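Local coordinates for WlaRA, TDP-fucose-3,4-ketoisomerase (Campylobacter jejuni subsp. jejuni 81116, PDB 5TPV), which belongs to the WxcM-like family of the cupin superfamily, a beta-strand-rich fold, and holds thymidine-5'-diphosphate in its pockets, at residues I67-G72 against Q76-N81. Residues are numbered along the deposited sequence; the frame is centred on the assembly and turned at random.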
loop_
_atom_site.group_PDB
_atom_site.type_symbol
_atom_site.label_atom_id
_atom_site.label_comp_id
_atom_site.label_asym_id
_atom_site.label_seq_id
_atom_site.Cartn_x
_atom_site.Cartn_y
_atom_site.Cartn_z
ATOM N N ILE B 67 16.006 9.070 -4.033
ATOM C CA ILE B 67 15.454 10.116 -3.193
ATOM C C ILE B 67 16.514 10.951 -2.483
ATOM O O ILE B 67 17.486 10.412 -1.918
ATOM C CB ILE B 67 14.479 9.532 -2.187
ATOM C CG1 ILE B 67 13.949 10.604 -1.258
ATOM C CG2 ILE B 67 15.124 8.452 -1.358
ATOM C CD1 ILE B 67 12.657 10.217 -0.617
ATOM N N LEU B 68 16.305 12.264 -2.455
ATOM C CA LEU B 68 17.159 13.161 -1.651
ATOM C C LEU B 68 16.299 13.612 -0.507
ATOM O O LEU B 68 15.147 13.996 -0.737
ATOM C CB LEU B 68 17.687 14.333 -2.463
ATOM C CG LEU B 68 18.243 15.591 -1.792
ATOM C CD1 LEU B 68 18.744 16.520 -2.906
ATOM C CD2 LEU B 68 17.151 16.343 -1.016
ATOM N N ILE B 69 16.837 13.476 0.705
ATOM C CA ILE B 69 16.194 13.977 1.916
ATOM C C ILE B 69 17.113 15.025 2.592
ATOM O O ILE B 69 18.349 14.935 2.485
ATOM C CB ILE B 69 15.866 12.907 2.964
ATOM C CG1 ILE B 69 17.085 12.045 3.293
ATOM C CG2 ILE B 69 14.730 12.018 2.506
ATOM C CD1 ILE B 69 16.795 11.004 4.335
ATOM N N ASP B 70 16.491 15.948 3.315
ATOM C CA ASP B 70 17.165 17.168 3.790
ATOM C C ASP B 70 16.577 17.593 5.103
ATOM O O ASP B 70 15.349 17.768 5.230
ATOM C CB ASP B 70 17.007 18.291 2.746
ATOM C CG ASP B 70 17.878 19.518 3.048
ATOM O OD1 ASP B 70 18.692 19.836 2.174
ATOM O OD2 ASP B 70 17.802 20.105 4.151
ATOM N N ASP B 71 17.427 17.672 6.122
ATOM C CA ASP B 71 16.982 18.124 7.460
ATOM C C ASP B 71 17.127 19.645 7.700
ATOM O O ASP B 71 16.916 20.076 8.817
ATOM C CB ASP B 71 17.603 17.303 8.614
ATOM C CG ASP B 71 19.110 17.540 8.813
ATOM O OD1 ASP B 71 19.661 16.988 9.820
ATOM O OD2 ASP B 71 19.763 18.228 7.999
ATOM N N GLY B 72 17.360 20.442 6.645
ATOM C CA GLY B 72 17.607 21.876 6.807
ATOM C C GLY B 72 19.078 22.213 6.996
ATOM O O GLY B 72 19.472 23.341 6.816
ATOM N N GLN B 76 20.966 13.941 2.050
ATOM C CA GLN B 76 21.354 12.556 1.892
ATOM C C GLN B 76 20.579 12.019 0.675
ATOM O O GLN B 76 19.392 12.308 0.544
ATOM C CB GLN B 76 21.021 11.819 3.216
ATOM C CG GLN B 76 21.327 10.324 3.215
ATOM C CD GLN B 76 22.794 10.027 2.935
ATOM O OE1 GLN B 76 23.203 10.026 1.802
ATOM N NE2 GLN B 76 23.578 9.804 3.963
ATOM N N LYS B 77 21.276 11.295 -0.201
ATOM C CA LYS B 77 20.675 10.618 -1.355
ATOM C C LYS B 77 20.684 9.094 -1.173
ATOM O O LYS B 77 21.669 8.513 -0.727
ATOM C CB LYS B 77 21.382 10.963 -2.659
ATOM C CG LYS B 77 21.339 12.452 -2.961
ATOM C CD LYS B 77 22.151 12.812 -4.203
ATOM C CE LYS B 77 22.030 14.297 -4.482
ATOM N NZ LYS B 77 22.813 14.702 -5.680
ATOM N N ILE B 78 19.556 8.475 -1.511
ATOM C CA ILE B 78 19.319 7.049 -1.341
ATOM C C ILE B 78 18.661 6.496 -2.600
ATOM O O ILE B 78 17.752 7.129 -3.160
ATOM C CB ILE B 78 18.378 6.826 -0.146
ATOM C CG1 ILE B 78 19.128 7.199 1.143
ATOM C CG2 ILE B 78 17.862 5.391 -0.061
ATOM C CD1 ILE B 78 18.264 7.895 2.158
ATOM N N ILE B 79 19.124 5.313 -3.008
ATOM C CA ILE B 79 18.478 4.607 -4.091
ATOM C C ILE B 79 17.467 3.590 -3.562
ATOM O O ILE B 79 17.772 2.848 -2.662
ATOM C CB ILE B 79 19.501 4.063 -5.113
ATOM C CG1 ILE B 79 20.077 5.256 -5.894
ATOM C CG2 ILE B 79 18.838 3.111 -6.105
ATOM C CD1 ILE B 79 21.336 4.963 -6.683
ATOM N N LEU B 80 16.240 3.621 -4.092
ATOM C CA LEU B 80 15.231 2.612 -3.816
ATOM C C LEU B 80 15.113 1.748 -5.060
ATOM O O LEU B 80 14.841 2.251 -6.136
ATOM C CB LEU B 80 13.893 3.273 -3.489
ATOM C CG LEU B 80 13.908 4.066 -2.155
ATOM C CD1 LEU B 80 12.597 4.776 -1.917
ATOM C CD2 LEU B 80 14.192 3.159 -0.969
ATOM N N ASN B 81 15.359 0.451 -4.909
ATOM C CA ASN B 81 15.316 -0.481 -6.024
ATOM C C ASN B 81 14.923 -1.925 -5.755
ATOM O O ASN B 81 15.086 -2.757 -6.641
ATOM C CB ASN B 81 16.647 -0.489 -6.806
ATOM C CG ASN B 81 17.847 -0.943 -5.985
ATOM O OD1 ASN B 81 18.974 -0.732 -6.420
ATOM N ND2 ASN B 81 17.647 -1.497 -4.818
#
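Ile67 and Ile78 pair across the hairpin as a hydrogen-bonded antiparallel pair, Ile67 N reaching Ile78 O at 2.8 Å in a nearly straight bond (172°) and Ile78 N returning to Ile67 O. Ile69 and Gln76 repeat the two-bond ring two residues nearer the turn, where Gln76 N meets Ile69 O at a more bent 143°. Packing is close on the face carrying the isoleucines. CG2 of Ile67 lies alongside CB of Ile78 (3.8 Å), and Ile69, its CG1 wedged between backbone N and carbonyl carbon (chi1 52°), runs beside Gln76 CB and sends CD1 obliquely to Ile78 CD1 (4.1 Å). The other face is looser: Leu68 CB meets only Lys77 CG (4.1 Å) among the side chains opposite, and the extended lysine leads away into solvent. At the end of the strand, Asp70 OD2 accepts from Gly72 N (2.6 Å) in an Asx turn and also bonds Tyr123 OH of helix 123-136. This hairpin forms one margin of a sheet of the cupin sandwich: strand 94-98 flanks strand 65-70 on its other side, while the isoleucine face packs on Leu87 and Ile89 of strand 85-89 and Phe58 of strand 56-62, both in the facing sheet.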